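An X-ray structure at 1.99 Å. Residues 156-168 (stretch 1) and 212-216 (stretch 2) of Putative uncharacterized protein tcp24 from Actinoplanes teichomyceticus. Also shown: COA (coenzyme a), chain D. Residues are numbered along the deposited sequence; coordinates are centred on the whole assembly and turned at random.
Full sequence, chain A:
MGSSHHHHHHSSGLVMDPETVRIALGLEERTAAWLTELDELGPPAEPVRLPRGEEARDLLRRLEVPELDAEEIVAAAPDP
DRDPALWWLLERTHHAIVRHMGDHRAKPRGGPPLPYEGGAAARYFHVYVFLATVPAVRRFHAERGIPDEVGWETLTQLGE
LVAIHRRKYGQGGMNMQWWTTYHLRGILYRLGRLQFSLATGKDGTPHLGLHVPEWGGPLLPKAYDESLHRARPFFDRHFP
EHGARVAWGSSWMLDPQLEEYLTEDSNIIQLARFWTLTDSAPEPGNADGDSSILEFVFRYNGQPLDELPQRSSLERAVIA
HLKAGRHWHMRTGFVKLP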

# COMPACT_ATOMS: atom_id res chain seq x y z
N THR A 156 -9.54 -4.93 -0.63
CA THR A 156 -8.97 -6.15 -1.24
C THR A 156 -7.49 -6.06 -1.58
O THR A 156 -6.86 -7.09 -1.82
CB THR A 156 -9.68 -6.59 -2.54
OG1 THR A 156 -9.51 -5.59 -3.56
CG2 THR A 156 -11.16 -6.89 -2.32
N GLN A 157 -6.92 -4.85 -1.62
CA GLN A 157 -5.47 -4.80 -1.83
C GLN A 157 -4.70 -5.53 -0.73
O GLN A 157 -3.54 -5.89 -0.93
CB GLN A 157 -4.89 -3.39 -2.06
CG GLN A 157 -3.51 -3.49 -2.73
CD GLN A 157 -2.89 -2.18 -3.20
OE1 GLN A 157 -2.11 -2.15 -4.18
NE2 GLN A 157 -3.21 -1.11 -2.52
N LEU A 158 -5.33 -5.77 0.42
CA LEU A 158 -4.67 -6.58 1.45
C LEU A 158 -4.22 -7.92 0.87
O LEU A 158 -3.08 -8.33 1.06
CB LEU A 158 -5.58 -6.82 2.67
CG LEU A 158 -4.97 -7.74 3.74
CD1 LEU A 158 -3.72 -7.13 4.37
CD2 LEU A 158 -6.00 -8.10 4.80
N GLY A 159 -5.11 -8.59 0.15
CA GLY A 159 -4.79 -9.88 -0.45
C GLY A 159 -3.62 -9.80 -1.42
O GLY A 159 -2.74 -10.65 -1.41
N GLU A 160 -3.62 -8.77 -2.25
CA GLU A 160 -2.55 -8.53 -3.22
C GLU A 160 -1.21 -8.39 -2.50
O GLU A 160 -0.20 -8.97 -2.91
CB GLU A 160 -2.86 -7.26 -4.02
CG GLU A 160 -1.75 -6.78 -4.96
CD GLU A 160 -2.09 -5.48 -5.67
OE1 GLU A 160 -3.20 -5.38 -6.22
OE2 GLU A 160 -1.24 -4.55 -5.69
N LEU A 161 -1.20 -7.62 -1.41
CA LEU A 161 0.04 -7.33 -0.69
C LEU A 161 0.53 -8.56 0.07
O LEU A 161 1.73 -8.79 0.18
CB LEU A 161 -0.15 -6.13 0.24
CG LEU A 161 -0.48 -4.79 -0.44
CD1 LEU A 161 -1.05 -3.80 0.57
CD2 LEU A 161 0.76 -4.19 -1.12
N VAL A 162 -0.41 -9.35 0.59
CA VAL A 162 -0.06 -10.64 1.18
C VAL A 162 0.60 -11.55 0.11
O VAL A 162 1.68 -12.09 0.33
CB VAL A 162 -1.29 -11.31 1.83
CG1 VAL A 162 -0.95 -12.70 2.33
CG2 VAL A 162 -1.80 -10.45 2.98
N ALA A 163 -0.05 -11.68 -1.05
CA ALA A 163 0.49 -12.48 -2.17
C ALA A 163 1.88 -12.01 -2.60
O ALA A 163 2.78 -12.83 -2.83
CB ALA A 163 -0.46 -12.47 -3.35
N ILE A 164 2.05 -10.69 -2.68
CA ILE A 164 3.35 -10.08 -3.00
C ILE A 164 4.43 -10.48 -1.99
O ILE A 164 5.54 -10.81 -2.38
CB ILE A 164 3.25 -8.54 -3.10
CG1 ILE A 164 2.60 -8.14 -4.44
CG2 ILE A 164 4.61 -7.88 -2.91
CD1 ILE A 164 2.03 -6.73 -4.44
N HIS A 165 4.10 -10.45 -0.70
CA HIS A 165 5.10 -10.86 0.30
C HIS A 165 5.63 -12.24 0.01
O HIS A 165 6.85 -12.45 0.00
CB HIS A 165 4.55 -10.79 1.73
CG HIS A 165 5.58 -11.13 2.78
ND1 HIS A 165 5.98 -12.39 3.01
CD2 HIS A 165 6.30 -10.32 3.64
CE1 HIS A 165 6.92 -12.39 3.98
NE2 HIS A 165 7.11 -11.12 4.37
N ARG A 166 4.73 -13.17 -0.28
CA ARG A 166 5.10 -14.57 -0.49
C ARG A 166 5.90 -14.75 -1.78
O ARG A 166 6.86 -15.51 -1.81
CB ARG A 166 3.87 -15.47 -0.48
CG ARG A 166 4.18 -16.96 -0.64
CD ARG A 166 2.91 -17.80 -0.54
NE ARG A 166 2.30 -17.73 0.79
CZ ARG A 166 2.58 -18.54 1.80
NH1 ARG A 166 3.49 -19.51 1.67
NH2 ARG A 166 1.95 -18.38 2.97
N ARG A 167 5.50 -14.05 -2.84
CA ARG A 167 6.27 -14.09 -4.10
C ARG A 167 7.69 -13.57 -3.88
O ARG A 167 8.66 -14.15 -4.36
CB ARG A 167 5.55 -13.28 -5.20
CG ARG A 167 6.21 -13.31 -6.58
CD ARG A 167 5.70 -12.18 -7.47
NE ARG A 167 4.25 -12.01 -7.37
CZ ARG A 167 3.59 -10.87 -7.61
NH1 ARG A 167 4.23 -9.77 -7.97
NH2 ARG A 167 2.27 -10.85 -7.48
N LYS A 168 7.80 -12.47 -3.14
CA LYS A 168 9.07 -11.79 -2.94
C LYS A 168 10.05 -12.53 -2.01
O LYS A 168 11.25 -12.61 -2.29
CB LYS A 168 8.81 -10.37 -2.42
CG LYS A 168 10.03 -9.46 -2.39
CD LYS A 168 9.63 -8.04 -2.02
CE LYS A 168 10.85 -7.14 -2.00
NZ LYS A 168 10.53 -5.78 -1.50
N VAL A 212 -1.73 2.77 -9.04
CA VAL A 212 -2.07 1.60 -9.86
C VAL A 212 -1.75 0.34 -9.06
O VAL A 212 -0.57 -0.02 -8.90
CB VAL A 212 -1.31 1.59 -11.22
CG1 VAL A 212 -1.74 0.39 -12.06
CG2 VAL A 212 -1.54 2.89 -11.99
N PRO A 213 -2.78 -0.32 -8.51
CA PRO A 213 -2.55 -1.60 -7.85
C PRO A 213 -2.17 -2.66 -8.88
O PRO A 213 -2.51 -2.54 -10.06
CB PRO A 213 -3.90 -1.92 -7.20
CG PRO A 213 -4.90 -1.10 -7.94
CD PRO A 213 -4.19 0.10 -8.49
N GLU A 214 -1.46 -3.68 -8.44
CA GLU A 214 -0.97 -4.68 -9.37
C GLU A 214 -2.12 -5.51 -9.93
O GLU A 214 -2.23 -5.71 -11.13
CB GLU A 214 0.08 -5.59 -8.72
CG GLU A 214 0.54 -6.71 -9.67
CD GLU A 214 1.60 -7.60 -9.06
OE1 GLU A 214 2.65 -7.08 -8.65
OE2 GLU A 214 1.37 -8.82 -9.01
N TRP A 215 -3.00 -5.98 -9.05
CA TRP A 215 -4.10 -6.85 -9.46
C TRP A 215 -5.16 -6.15 -10.24
O TRP A 215 -5.50 -5.01 -9.95
CB TRP A 215 -4.72 -7.53 -8.26
CG TRP A 215 -3.88 -8.67 -7.72
CD1 TRP A 215 -2.62 -9.08 -8.16
CD2 TRP A 215 -4.21 -9.56 -6.62
NE1 TRP A 215 -2.18 -10.15 -7.43
CE2 TRP A 215 -3.08 -10.49 -6.48
CE3 TRP A 215 -5.30 -9.68 -5.76
CZ2 TRP A 215 -3.06 -11.49 -5.51
CZ3 TRP A 215 -5.26 -10.69 -4.79
CH2 TRP A 215 -4.17 -11.57 -4.67
N GLY A 216 -5.69 -6.84 -11.24
CA GLY A 216 -6.74 -6.28 -12.08
C GLY A 216 -6.38 -6.25 -13.55
O GLY A 216 -7.10 -5.64 -14.33
N1A COA D . 6.28 -6.79 -14.75
C2A COA D . 6.66 -7.47 -15.85
N3A COA D . 6.24 -7.18 -17.09
C4A COA D . 5.38 -6.14 -17.29
C5A COA D . 4.92 -5.35 -16.14
C6A COA D . 5.42 -5.74 -14.81
N6A COA D . 5.07 -5.08 -13.68
N7A COA D . 4.09 -4.41 -16.64
C8A COA D . 4.04 -4.57 -17.98
N9A COA D . 4.79 -5.62 -18.37
C1B COA D . 5.00 -6.09 -19.75
C2B COA D . 3.70 -6.39 -20.49
O2B COA D . 3.29 -7.73 -20.26
C3B COA D . 4.10 -6.12 -21.93
O3B COA D . 4.88 -7.21 -22.40
P3B COA D . 5.08 -7.57 -23.96
O7A COA D . 3.76 -8.16 -24.35
O8A COA D . 6.27 -8.50 -23.92
O9A COA D . 5.39 -6.26 -24.65
C4B COA D . 5.02 -4.91 -21.79
O4B COA D . 5.63 -5.05 -20.50
C5B COA D . 4.32 -3.55 -21.91
O5B COA D . 3.36 -3.41 -20.86
P1A COA D . 2.27 -2.23 -20.82
O1A COA D . 1.14 -2.49 -21.77
O2A COA D . 3.03 -0.93 -20.93
O3A COA D . 1.72 -2.34 -19.30
P2A COA D . 0.51 -3.28 -18.80
O4A COA D . -0.79 -2.55 -18.97
O5A COA D . 0.63 -4.67 -19.37
O6A COA D . 0.88 -3.38 -17.23
CBP COA D . 0.70 -2.52 -14.94
CCP COA D . 0.88 -2.21 -16.42
CDP COA D . 0.78 -1.18 -14.22
CEP COA D . -0.67 -3.15 -14.74
CAP COA D . 1.81 -3.48 -14.45
OAP COA D . 3.09 -2.93 -14.76
C9P COA D . 1.81 -3.82 -12.97
O9P COA D . 1.00 -4.61 -12.52
N8P COA D . 2.74 -3.24 -12.20
C7P COA D . 2.75 -3.35 -10.75
C6P COA D . 2.01 -2.19 -10.11
C5P COA D . 2.72 -0.87 -10.38
O5P COA D . 3.82 -0.86 -10.93
N4P COA D . 2.08 0.24 -10.00
C3P COA D . 2.73 1.54 -9.97
C2P COA D . 3.63 1.74 -8.77
S1P COA D . 4.40 3.39 -8.81
O HOH W 1 -0.06 -12.46 -7.19

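A helix carrying Glu160, Ala163 and Arg167, which continues beyond this stretch, meets a short segment with no regular structure, and one helix side chain, Glu160, accepts hydrogen bonds from two of the segment's backbone amides. Val212, first in the segment, points its CA-to-CB bond away from the helix, while its carbonyl O accepts a hydrogen bond from N4P of the bound coenzyme A at 2.9 Å.

Pro213 points toward the helix and has no NH to satisfy. Its CB lies 3.7 Å from OE1 of Glu160, a packing contact beside the polar center of the interface.

At Glu214 that center appears. The extended side chain of Glu160 reaches across, and its carboxylate takes two consecutive backbone amides: Glu214 N donates to Glu160 OE2 at 2.9 Å, and Trp215 N donates to Glu160 OE1, also at 2.9 Å. One buried carboxylate thus holds two successive amides, bonding to the main chain while also touching the CB atoms of Glu214 and Trp215. The Glu214 side chain answers in the other direction, forming a salt bridge with Arg167 two helical turns further on. Arg167 NH2 lies 2.7 Å from Glu214 OE2, while Arg167 NH1 donates a nearly straight hydrogen bond to Glu214 OE1 at 3.2 Å. The acid sits at the edge of the guanidinium, near its plane, where the N-H groups point.

Trp215 lays its indole against the helix backbone. Glu160 CA stands 3.6 Å from the centroid of the six-membered ring, almost on the ring normal, in a CH-pi contact. Beside it, Ala163 CB packs 3.5 Å from Trp215 CZ2, and Gly159 O lies 3.7 Å from Trp215 CH2. A water accepts from both Trp215 NE1 (3.1 Å) and Arg167 NH2 (2.8 Å), tying ring to salt bridge. Gly216 then leaves the helix, with backbone angles that themselves call for glycine.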